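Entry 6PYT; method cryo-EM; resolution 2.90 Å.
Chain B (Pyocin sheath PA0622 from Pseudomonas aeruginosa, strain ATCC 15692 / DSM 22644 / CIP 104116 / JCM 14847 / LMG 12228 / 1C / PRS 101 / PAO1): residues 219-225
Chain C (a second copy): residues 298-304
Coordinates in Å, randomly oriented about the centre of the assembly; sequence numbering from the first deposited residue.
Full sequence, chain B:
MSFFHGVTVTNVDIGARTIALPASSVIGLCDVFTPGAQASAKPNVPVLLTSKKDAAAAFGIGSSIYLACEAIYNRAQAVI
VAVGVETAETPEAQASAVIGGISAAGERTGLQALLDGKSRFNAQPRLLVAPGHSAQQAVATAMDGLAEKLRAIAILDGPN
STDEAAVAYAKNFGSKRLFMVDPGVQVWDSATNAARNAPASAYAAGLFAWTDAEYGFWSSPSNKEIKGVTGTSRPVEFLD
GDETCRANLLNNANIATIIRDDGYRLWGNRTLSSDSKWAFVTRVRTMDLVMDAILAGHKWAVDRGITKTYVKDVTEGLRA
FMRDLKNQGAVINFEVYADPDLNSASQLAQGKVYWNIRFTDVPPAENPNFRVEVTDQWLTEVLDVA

Chain B 219-225: SSPSNKE
Chain C 298-304: HKWAVDR

Two loop segments from neighbouring copies of the pyocin sheath protein meet over a small patch, burying 234 Å²; the modelled contact is close packing around one asparagine, with no cross-chain hydrogen bond among the atoms present. The backbones come nearest where the CA atoms of Asn B223 and Asp C303 lie 5.5 Å apart, and Ser B220 to Lys B224 runs roughly antiparallel to Lys C299 to Asp C303.

Chain B enters extended. Ser B219 (phi/psi -78/155, chi1 m) points sideways and makes no contact. Ser B220 (-89/150, chi1 p) points toward chain C, bringing its OG to 4.3 Å from CA of Asp C303; a short side chain fits beside the partner's backbone. Pro B221 (-89/17) turns the chain and its CA-to-CB bond points away, and Ser B222 (-86/5, chi1 t) faces sideways.

Asn B223 (-142/11) is the centre, covered by 77 Å². With chi1 t at -156° and chi2 near 1°, it reaches along chain C: CB packs 3.7 Å from CB of Asp C303, while ND2 lies 3.6 Å from CB of Val C302 and 2.6 Å from the carbonyl O of Lys C299. That last approach is short, but its angle is too poor for a hydrogen bond. Val C302 (-105/-36, chi1 t) offers a compact branched surface, whereas Lys C299 (-79/-7, chi1 and chi2 m) sends the end of its side chain away.

Lys B224 (-85/169; m, p, t, t) starts sideways and folds back, so that NZ donates a 2.6 Å hydrogen bond to O of Ser B220 and stands 3.6 Å from CB of Asp C303. The amine thus braces its own loop. Asp C303 (-83/-160), 63 Å² of it covered, is modelled only to CB, so its carboxylate cannot be placed. Glu B225 (-101/122), likewise truncated at CB, lies out of reach.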

ATOM      1  N   SER B 219     -23.746 -43.951 -18.594  1.00 44.70           N
ATOM      2  CA  SER B 219     -23.971 -43.160 -19.789  1.00 44.70           C
ATOM      3  C   SER B 219     -24.223 -44.062 -20.987  1.00 44.70           C
ATOM      4  O   SER B 219     -23.796 -45.216 -21.031  1.00 44.70           O
ATOM      5  CB  SER B 219     -22.783 -42.248 -20.071  1.00 44.70           C
ATOM      6  OG  SER B 219     -22.648 -41.256 -19.075  1.00 44.70           O
ATOM      7  N   SER B 220     -24.916 -43.532 -21.939  1.00 46.98           N
ATOM      8  CA  SER B 220     -25.126 -44.367 -23.106  1.00 46.98           C
ATOM      9  C   SER B 220     -23.987 -44.178 -24.096  1.00 46.98           C
ATOM     10  O   SER B 220     -23.390 -43.102 -24.168  1.00 46.98           O
ATOM     11  CB  SER B 220     -26.451 -44.028 -23.779  1.00 46.98           C
ATOM     12  OG  SER B 220     -26.399 -42.751 -24.378  1.00 46.98           O
ATOM     13  N   PRO B 221     -23.656 -45.206 -24.860  1.00 46.61           N
ATOM     14  CA  PRO B 221     -22.622 -45.062 -25.889  1.00 46.61           C
ATOM     15  C   PRO B 221     -23.189 -44.598 -27.218  1.00 46.61           C
ATOM     16  O   PRO B 221     -22.539 -44.710 -28.258  1.00 46.61           O
ATOM     17  CB  PRO B 221     -22.058 -46.478 -25.993  1.00 46.61           C
ATOM     18  CG  PRO B 221     -23.201 -47.327 -25.678  1.00 46.61           C
ATOM     19  CD  PRO B 221     -24.000 -46.617 -24.636  1.00 46.61           C
ATOM     20  N   SER B 222     -24.399 -44.060 -27.184  1.00 47.05           N
ATOM     21  CA  SER B 222     -25.271 -43.944 -28.337  1.00 47.05           C
ATOM     22  C   SER B 222     -25.042 -42.708 -29.172  1.00 47.05           C
ATOM     23  O   SER B 222     -25.834 -42.446 -30.079  1.00 47.05           O
ATOM     24  CB  SER B 222     -26.711 -43.938 -27.879  1.00 47.05           C
ATOM     25  OG  SER B 222     -27.569 -43.751 -28.974  1.00 47.05           O
ATOM     26  N   ASN B 223     -24.039 -41.911 -28.871  1.00 48.14           N
ATOM     27  CA  ASN B 223     -23.719 -40.806 -29.761  1.00 48.14           C
ATOM     28  C   ASN B 223     -22.214 -40.622 -29.841  1.00 48.14           C
ATOM     29  O   ASN B 223     -21.750 -39.618 -30.392  1.00 48.14           O
ATOM     30  CB  ASN B 223     -24.412 -39.531 -29.286  1.00 48.14           C
ATOM     31  CG  ASN B 223     -24.613 -38.531 -30.390  1.00 48.14           C
ATOM     32  OD1 ASN B 223     -24.257 -38.777 -31.532  1.00 48.14           O
ATOM     33  ND2 ASN B 223     -25.198 -37.394 -30.055  1.00 48.14           N
ATOM     34  N   LYS B 224     -21.443 -41.558 -29.315  1.00 47.31           N
ATOM     35  CA  LYS B 224     -20.004 -41.413 -29.228  1.00 47.31           C
ATOM     36  C   LYS B 224     -19.349 -41.850 -30.531  1.00 47.31           C
ATOM     37  O   LYS B 224     -19.974 -42.446 -31.403  1.00 47.31           O
ATOM     38  CB  LYS B 224     -19.455 -42.205 -28.042  1.00 47.31           C
ATOM     39  CG  LYS B 224     -19.526 -41.469 -26.701  1.00 47.31           C
ATOM     40  CD  LYS B 224     -20.898 -41.477 -26.068  1.00 47.31           C
ATOM     41  CE  LYS B 224     -20.878 -40.795 -24.720  1.00 47.31           C
ATOM     42  NZ  LYS B 224     -22.245 -40.735 -24.127  1.00 47.31           N
ATOM     43  N   GLU B 225     -18.061 -41.558 -30.645  1.00 48.17           N
ATOM     44  CA  GLU B 225     -17.363 -41.550 -31.921  1.00 48.17           C
ATOM     45  C   GLU B 225     -16.560 -42.833 -32.071  1.00 48.17           C
ATOM     46  O   GLU B 225     -15.713 -43.141 -31.228  1.00 48.17           O
ATOM     47  CB  GLU B 225     -16.446 -40.334 -32.021  1.00 48.17           C
TER
ATOM     48  N   HIS C 298     -25.582 -28.755 -31.552  1.00 48.81           N
ATOM     49  CA  HIS C 298     -26.179 -29.365 -30.371  1.00 48.81           C
ATOM     50  C   HIS C 298     -26.295 -30.862 -30.565  1.00 48.81           C
ATOM     51  O   HIS C 298     -27.344 -31.471 -30.358  1.00 48.81           O
ATOM     52  CB  HIS C 298     -27.530 -28.756 -30.038  1.00 48.81           C
ATOM     53  CG  HIS C 298     -27.435 -27.342 -29.576  1.00 48.81           C
ATOM     54  ND1 HIS C 298     -26.847 -26.997 -28.380  1.00 48.81           N
ATOM     55  CD2 HIS C 298     -27.862 -26.186 -30.134  1.00 48.81           C
ATOM     56  CE1 HIS C 298     -26.899 -25.688 -28.231  1.00 48.81           C
ATOM     57  NE2 HIS C 298     -27.513 -25.172 -29.278  1.00 48.81           N
ATOM     58  N   LYS C 299     -25.192 -31.474 -30.982  1.00 50.31           N
ATOM     59  CA  LYS C 299     -25.109 -32.920 -31.074  1.00 50.31           C
ATOM     60  C   LYS C 299     -24.876 -33.576 -29.724  1.00 50.31           C
ATOM     61  O   LYS C 299     -24.924 -34.807 -29.635  1.00 50.31           O
ATOM     62  CB  LYS C 299     -23.993 -33.316 -32.039  1.00 50.31           C
ATOM     63  CG  LYS C 299     -24.192 -32.806 -33.448  1.00 50.31           C
ATOM     64  CD  LYS C 299     -25.418 -33.434 -34.088  1.00 50.31           C
ATOM     65  CE  LYS C 299     -25.596 -32.978 -35.529  1.00 50.31           C
ATOM     66  NZ  LYS C 299     -26.821 -33.555 -36.154  1.00 50.31           N
ATOM     67  N   TRP C 300     -24.626 -32.794 -28.678  1.00 50.17           N
ATOM     68  CA  TRP C 300     -24.436 -33.328 -27.339  1.00 50.17           C
ATOM     69  C   TRP C 300     -25.743 -33.588 -26.607  1.00 50.17           C
ATOM     70  O   TRP C 300     -25.704 -34.047 -25.462  1.00 50.17           O
ATOM     71  CB  TRP C 300     -23.567 -32.379 -26.513  1.00 50.17           C
ATOM     72  CG  TRP C 300     -24.112 -30.994 -26.402  1.00 50.17           C
ATOM     73  CD1 TRP C 300     -23.859 -29.951 -27.236  1.00 50.17           C
ATOM     74  CD2 TRP C 300     -25.005 -30.495 -25.400  1.00 50.17           C
ATOM     75  NE1 TRP C 300     -24.533 -28.834 -26.817  1.00 50.17           N
ATOM     76  CE2 TRP C 300     -25.246 -29.144 -25.691  1.00 50.17           C
ATOM     77  CE3 TRP C 300     -25.621 -31.061 -24.285  1.00 50.17           C
ATOM     78  CZ2 TRP C 300     -26.076 -28.350 -24.910  1.00 50.17           C
ATOM     79  CZ3 TRP C 300     -26.443 -30.273 -23.510  1.00 50.17           C
ATOM     80  CH2 TRP C 300     -26.663 -28.931 -23.826  1.00 50.17           C
ATOM     81  N   ALA C 301     -26.888 -33.322 -27.227  1.00 48.78           N
ATOM     82  CA  ALA C 301     -28.175 -33.440 -26.563  1.00 48.78           C
ATOM     83  C   ALA C 301     -28.888 -34.755 -26.856  1.00 48.78           C
ATOM     84  O   ALA C 301     -30.045 -34.916 -26.462  1.00 48.78           O
ATOM     85  CB  ALA C 301     -29.070 -32.266 -26.954  1.00 48.78           C
ATOM     86  N   VAL C 302     -28.240 -35.695 -27.538  1.00 48.78           N
ATOM     87  CA  VAL C 302     -28.831 -36.999 -27.811  1.00 48.78           C
ATOM     88  C   VAL C 302     -28.222 -38.080 -26.923  1.00 48.78           C
ATOM     89  O   VAL C 302     -28.908 -38.995 -26.473  1.00 48.78           O
ATOM     90  CB  VAL C 302     -28.677 -37.336 -29.309  1.00 48.78           C
ATOM     91  CG1 VAL C 302     -29.422 -38.605 -29.659  1.00 48.78           C
ATOM     92  CG2 VAL C 302     -29.157 -36.181 -30.152  1.00 48.78           C
ATOM     93  N   ASP C 303     -26.928 -37.965 -26.644  1.00 51.51           N
ATOM     94  CA  ASP C 303     -26.326 -38.539 -25.449  1.00 51.51           C
ATOM     95  C   ASP C 303     -26.555 -37.581 -24.285  1.00 51.51           C
ATOM     96  O   ASP C 303     -27.478 -36.759 -24.340  1.00 51.51           O
ATOM     97  CB  ASP C 303     -24.833 -38.829 -25.656  1.00 51.51           C
ATOM     98  N   ARG C 304     -25.746 -37.703 -23.227  1.00 52.19           N
ATOM     99  CA  ARG C 304     -25.814 -36.853 -22.036  1.00 52.19           C
ATOM    100  C   ARG C 304     -27.183 -36.995 -21.366  1.00 52.19           C
ATOM    101  O   ARG C 304     -28.082 -36.168 -21.532  1.00 52.19           O
ATOM    102  CB  ARG C 304     -25.464 -35.385 -22.347  1.00 52.19           C
ATOM    103  CG  ARG C 304     -25.362 -34.500 -21.117  1.00 52.19           C
ATOM    104  CD  ARG C 304     -24.805 -33.134 -21.426  1.00 52.19           C
ATOM    105  NE  ARG C 304     -23.413 -33.218 -21.844  1.00 52.19           N
ATOM    106  CZ  ARG C 304     -22.671 -32.173 -22.190  1.00 52.19           C
ATOM    107  NH1 ARG C 304     -23.176 -30.946 -22.133  1.00 52.19           N
ATOM    108  NH2 ARG C 304     -21.410 -32.347 -22.564  1.00 52.19           N
TER